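Local structure of probable transcriptional regulatory protein, Rv1404 (Mycobacterium tuberculosis, 2NYX) at the interface of chains A and B. The protein probably binds DNA as a transcription regulator of the MarR family, using a winged helix-turn-helix domain. Sequence-based numbering; all coordinates share one arbitrary frame. Chains: chain A/B, Probable transcriptional regulatory protein, Rv1404.

Contact 1: the interface of chains A and B. Residues chain A 33-34, 36-38, 41; chain B 46, 69-71, 79.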
loop_
_atom_site.group_PDB
_atom_site.type_symbol
_atom_site.label_atom_id
_atom_site.label_comp_id
_atom_site.label_asym_id
_atom_site.label_seq_id
_atom_site.Cartn_x
_atom_site.Cartn_y
_atom_site.Cartn_z
ATOM N N ALA A 33 4.073 3.171 -0.225
ATOM C CA ALA A 33 4.319 4.347 -1.054
ATOM C C ALA A 33 5.785 4.775 -1.000
ATOM O O ALA A 33 6.422 4.987 -2.038
ATOM C CB ALA A 33 3.420 5.484 -0.636
ATOM N N HIS A 34 6.310 4.891 0.215
ATOM C CA HIS A 34 7.734 5.097 0.442
ATOM C C HIS A 34 8.603 4.073 -0.322
ATOM O O HIS A 34 9.552 4.444 -1.003
ATOM C CB HIS A 34 8.019 5.052 1.942
ATOM C CG HIS A 34 9.442 4.748 2.279
ATOM N ND1 HIS A 34 10.464 5.647 2.073
ATOM C CD2 HIS A 34 10.016 3.641 2.804
ATOM C CE1 HIS A 34 11.606 5.110 2.455
ATOM N NE2 HIS A 34 11.363 3.894 2.905
ATOM N N ILE A 36 7.772 1.788 -2.891
ATOM C CA ILE A 36 7.587 1.731 -4.331
ATOM C C ILE A 36 8.257 2.922 -5.035
ATOM O O ILE A 36 9.013 2.733 -5.988
ATOM C CB ILE A 36 6.096 1.620 -4.691
ATOM C CG1 ILE A 36 5.519 0.332 -4.106
ATOM C CG2 ILE A 36 5.902 1.619 -6.195
ATOM C CD1 ILE A 36 4.010 0.352 -3.956
ATOM N N ALA A 37 7.991 4.130 -4.535
ATOM C CA ALA A 37 8.490 5.371 -5.120
ATOM C C ALA A 37 10.011 5.474 -5.125
ATOM O O ALA A 37 10.596 6.019 -6.056
ATOM C CB ALA A 37 7.895 6.553 -4.392
ATOM N N GLN A 38 10.641 4.965 -4.073
ATOM C CA GLN A 38 12.091 4.941 -3.950
ATOM C C GLN A 38 12.743 4.123 -5.064
ATOM O O GLN A 38 13.848 4.438 -5.504
ATOM C CB GLN A 38 12.473 4.327 -2.609
ATOM C CG GLN A 38 13.751 4.889 -2.024
ATOM C CD GLN A 38 13.490 6.132 -1.211
ATOM O OE1 GLN A 38 12.453 6.237 -0.560
ATOM N NE2 GLN A 38 14.422 7.084 -1.246
ATOM N N GLU A 41 9.187 5.438 -9.438
ATOM C CA GLU A 41 8.207 6.482 -9.137
ATOM C C GLU A 41 6.977 6.436 -10.048
ATOM O O GLU A 41 5.975 7.096 -9.776
ATOM C CB GLU A 41 8.864 7.863 -9.214
ATOM C CG GLU A 41 9.184 8.300 -10.637
ATOM C CD GLU A 41 9.898 9.615 -10.681
ATOM O OE1 GLU A 41 11.080 9.647 -10.285
ATOM O OE2 GLU A 41 9.284 10.613 -11.118
ATOM N N PRO B 46 2.055 5.855 -4.297
ATOM C CA PRO B 46 2.700 7.107 -3.846
ATOM C C PRO B 46 1.837 8.357 -4.087
ATOM O O PRO B 46 1.730 9.227 -3.216
ATOM C CB PRO B 46 3.980 7.157 -4.682
ATOM C CG PRO B 46 4.278 5.707 -4.992
ATOM C CD PRO B 46 2.929 5.096 -5.217
ATOM N N LEU B 69 6.421 11.975 2.894
ATOM C CA LEU B 69 6.324 10.831 1.989
ATOM C C LEU B 69 7.443 9.803 2.166
ATOM O O LEU B 69 7.219 8.615 1.943
ATOM C CB LEU B 69 6.300 11.281 0.535
ATOM C CG LEU B 69 4.918 11.471 -0.073
ATOM C CD1 LEU B 69 5.038 12.424 -1.253
ATOM C CD2 LEU B 69 4.302 10.146 -0.512
ATOM N N GLY B 70 8.632 10.267 2.554
ATOM C CA GLY B 70 9.832 9.434 2.581
ATOM C C GLY B 70 10.303 9.130 1.169
ATOM O O GLY B 70 10.825 8.053 0.895
ATOM N N VAL B 71 10.090 10.087 0.273
ATOM C CA VAL B 71 10.452 9.980 -1.140
ATOM C C VAL B 71 11.432 11.103 -1.494
ATOM O O VAL B 71 11.417 12.162 -0.868
ATOM C CB VAL B 71 9.182 10.047 -2.041
ATOM C CG1 VAL B 71 9.531 10.133 -3.525
ATOM C CG2 VAL B 71 8.294 8.848 -1.783
HETATM N N MSE B 79 5.560 14.036 -9.233
HETATM C CA MSE B 79 4.226 13.488 -8.962
HETATM C C MSE B 79 3.202 14.531 -8.508
HETATM O O MSE B 79 2.009 14.341 -8.700
HETATM C CB MSE B 79 4.258 12.257 -8.041
HETATM C CG MSE B 79 4.626 12.504 -6.596
HETATM SE SE MSE B 79 4.852 10.801 -5.560
HETATM C CE MSE B 79 6.314 9.922 -6.620
#
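A:Ala37 touches two side chains of chain B with its methyl group. It meets a methyl of B:Val71, with CB and CG2 3.5 Å apart, a tight fit. The ring of B:Pro46 borders it at a wide angle to the valine, with CG 3.8 Å from A:Ala37 CB. With CG1 of B:Val71 anti to the backbone N (chi1 172°), CG2 is the branch turned to the alanine methyl. B:Pro46 also covers the preceding turn of the partner helix. Its CA is 3.7 Å from A:Ala33 CB, and its CG is 3.7 Å from the backbone O of A:Ala33.

The polar part of the patch is carried by A:His34 and B:Gly70. The imidazole ND1 donates to the backbone O of B:Gly70 at 2.7 Å, with 158° at the hydrogen. The acceptor lies nearly in the ring plane, while the donor is tilted 21° from the carbonyl plane. This bond ties the ring edge to the peptide and should help fix the ring's rotation. As built, A:Gln38 OE1 also lies 2.8 Å from B:Gly70 O. Both are acceptors, so this amide orientation is doubtful; a flipped amide would offer NE2 instead. At the margin, the CE methyl of selenomethionine B:Met79 reaches toward A:Glu41 CB at 4.2 Å.

The site packs a helix end against the partner's helix-turn-helix, probably as part of the dimer interface. The chain A residues lie at the C-terminal end of helix 14-39 and just beyond it. B:Pro46 lies in the first turn of helix 45-57. B:Gly70 and B:Val71 form the turn between helices 62-69 and 73-85, the expected recognition helix.

Contact 2: the interface of chains A and B. Residues chain A 22-24, 26; chain B 147, 152-155.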
loop_
_atom_site.group_PDB
_atom_site.type_symbol
_atom_site.label_atom_id
_atom_site.label_comp_id
_atom_site.label_asym_id
_atom_site.label_seq_id
_atom_site.Cartn_x
_atom_site.Cartn_y
_atom_site.Cartn_z
ATOM N N LEU A 22 -8.591 0.445 9.774
ATOM C CA LEU A 22 -8.556 1.490 8.760
ATOM C C LEU A 22 -7.321 2.390 8.893
ATOM O O LEU A 22 -6.619 2.624 7.913
ATOM C CB LEU A 22 -9.837 2.315 8.784
ATOM C CG LEU A 22 -10.022 3.362 7.690
ATOM C CD1 LEU A 22 -9.909 2.768 6.265
ATOM C CD2 LEU A 22 -11.364 4.063 7.869
ATOM N N THR A 23 -7.048 2.876 10.099
ATOM C CA THR A 23 -5.865 3.679 10.321
ATOM C C THR A 23 -4.600 2.852 10.069
ATOM O O THR A 23 -3.663 3.340 9.424
ATOM C CB THR A 23 -5.858 4.294 11.721
ATOM O OG1 THR A 23 -7.108 4.960 11.957
ATOM C CG2 THR A 23 -4.742 5.304 11.844
ATOM N N ALA A 24 -4.581 1.600 10.542
ATOM C CA ALA A 24 -3.463 0.691 10.256
ATOM C C ALA A 24 -3.227 0.512 8.763
ATOM O O ALA A 24 -2.081 0.424 8.327
ATOM C CB ALA A 24 -3.668 -0.669 10.916
ATOM N N ARG A 26 -3.810 2.703 6.400
ATOM C CA ARG A 26 -3.159 3.924 5.950
ATOM C C ARG A 26 -1.666 3.924 6.235
ATOM O O ARG A 26 -0.876 4.428 5.429
ATOM C CB ARG A 26 -3.786 5.145 6.605
ATOM C CG ARG A 26 -5.099 5.527 6.008
ATOM C CD ARG A 26 -5.481 6.916 6.411
ATOM N NE ARG A 26 -6.646 7.361 5.669
ATOM C CZ ARG A 26 -7.219 8.541 5.823
ATOM N NH1 ARG A 26 -6.729 9.395 6.702
ATOM N NH2 ARG A 26 -8.287 8.862 5.107
ATOM N N THR B 147 -0.126 2.271 15.013
ATOM C CA THR B 147 -0.335 3.541 14.322
ATOM C C THR B 147 0.276 4.732 15.068
ATOM O O THR B 147 0.784 5.658 14.444
ATOM C CB THR B 147 -1.817 3.784 13.965
ATOM O OG1 THR B 147 -2.615 3.725 15.152
ATOM C CG2 THR B 147 -2.293 2.737 12.988
ATOM N N GLU B 152 0.722 7.687 12.384
ATOM C CA GLU B 152 -0.412 7.854 11.469
ATOM C C GLU B 152 -1.624 8.423 12.185
ATOM O O GLU B 152 -2.058 7.847 13.175
ATOM C CB GLU B 152 -0.782 6.539 10.777
ATOM C CG GLU B 152 -1.731 6.730 9.600
ATOM C CD GLU B 152 -1.093 7.509 8.447
ATOM O OE1 GLU B 152 0.134 7.377 8.241
ATOM O OE2 GLU B 152 -1.814 8.249 7.748
ATOM N N PRO B 153 -2.173 9.558 11.694
ATOM C CA PRO B 153 -3.343 10.136 12.337
ATOM C C PRO B 153 -4.563 9.243 12.143
ATOM O O PRO B 153 -4.636 8.498 11.169
ATOM C CB PRO B 153 -3.526 11.463 11.601
ATOM C CG PRO B 153 -2.217 11.719 10.920
ATOM C CD PRO B 153 -1.740 10.375 10.548
ATOM N N ASP B 154 -5.492 9.305 13.093
ATOM C CA ASP B 154 -6.723 8.530 13.038
ATOM C C ASP B 154 -7.507 8.829 11.752
ATOM O O ASP B 154 -7.592 9.972 11.326
ATOM C CB ASP B 154 -7.569 8.801 14.283
ATOM C CG ASP B 154 -8.747 7.863 14.398
ATOM O OD1 ASP B 154 -9.889 8.353 14.544
ATOM O OD2 ASP B 154 -8.537 6.627 14.330
ATOM N N ALA B 155 -8.086 7.788 11.160
ATOM C CA ALA B 155 -8.605 7.819 9.782
ATOM C C ALA B 155 -9.681 8.837 9.324
ATOM O O ALA B 155 -9.507 9.406 8.246
ATOM C CB ALA B 155 -8.959 6.417 9.315
HETATM O O HOH W 1 -4.404 9.430 8.479
HETATM O O HOH W 2 -7.252 4.340 14.775
#
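A:Thr23 inserts its branched side chain against the C-terminal tail of chain B. Its hydroxyl OG1 accepts a hydrogen bond from the backbone N of B:Ala155 at 3.1 Å, bent to 140° at the hydrogen. The same hydroxyl donates weakly to the carboxylate OD2 of B:Asp154, and water 2 bridges these two oxygens as well. OG1 is placed beside its own backbone N (chi1 -51°). This turns the CG2 methyl toward other partners: it lies 3.7 Å from CG2 of B:Thr147, the two side chains crossing at about a right angle. B:Ala155 adds an apolar contact through its methyl, with CB 3.6 Å from A:Leu22 CG.

A:Arg26 extends from CG to NE across the side chain of B:Glu152. Water 1 sits at the edge of the guanidinium, in its plane, 2.9 Å from NH1. This water also bonds B:Glu152 OE2 and the backbone O of B:Pro153. A:Arg26 NH1 and B:Glu152 OE2 are 5.2 Å apart, too far for a direct salt bridge. The guanidinium and carboxylate planes are nearly perpendicular (88°). Their opposite charges may still attract. B:Ala155 CA lies over one guanidinium face, toward the rim.

The C-terminal segment thus clasps the partner's first helix and may help hold the chains together. The chain A residues belong to the N-terminal half of helix 14-39. B:Thr147 is near the end of helix 139-150, and the loop that follows supplies the rest.

Contact 1 and contact 2 are centred about 18 Å apart, measured between the means of their C-alpha atoms. Both use helix 14-39 of chain A. Contact 2 takes its first half and contact 1 its last turns and a residue just beyond. On chain B, they draw on distant parts of the sequence: the start of helix 45-57 and the helix-turn-helix for contact 1, the C-terminal segment for contact 2. One helix thus touches both the probable DNA-binding region and the C-terminal segment of its partner. MarR proteins commonly act as dimers, so this pairing may be the biological one. The interface departs from exact two-fold symmetry, however.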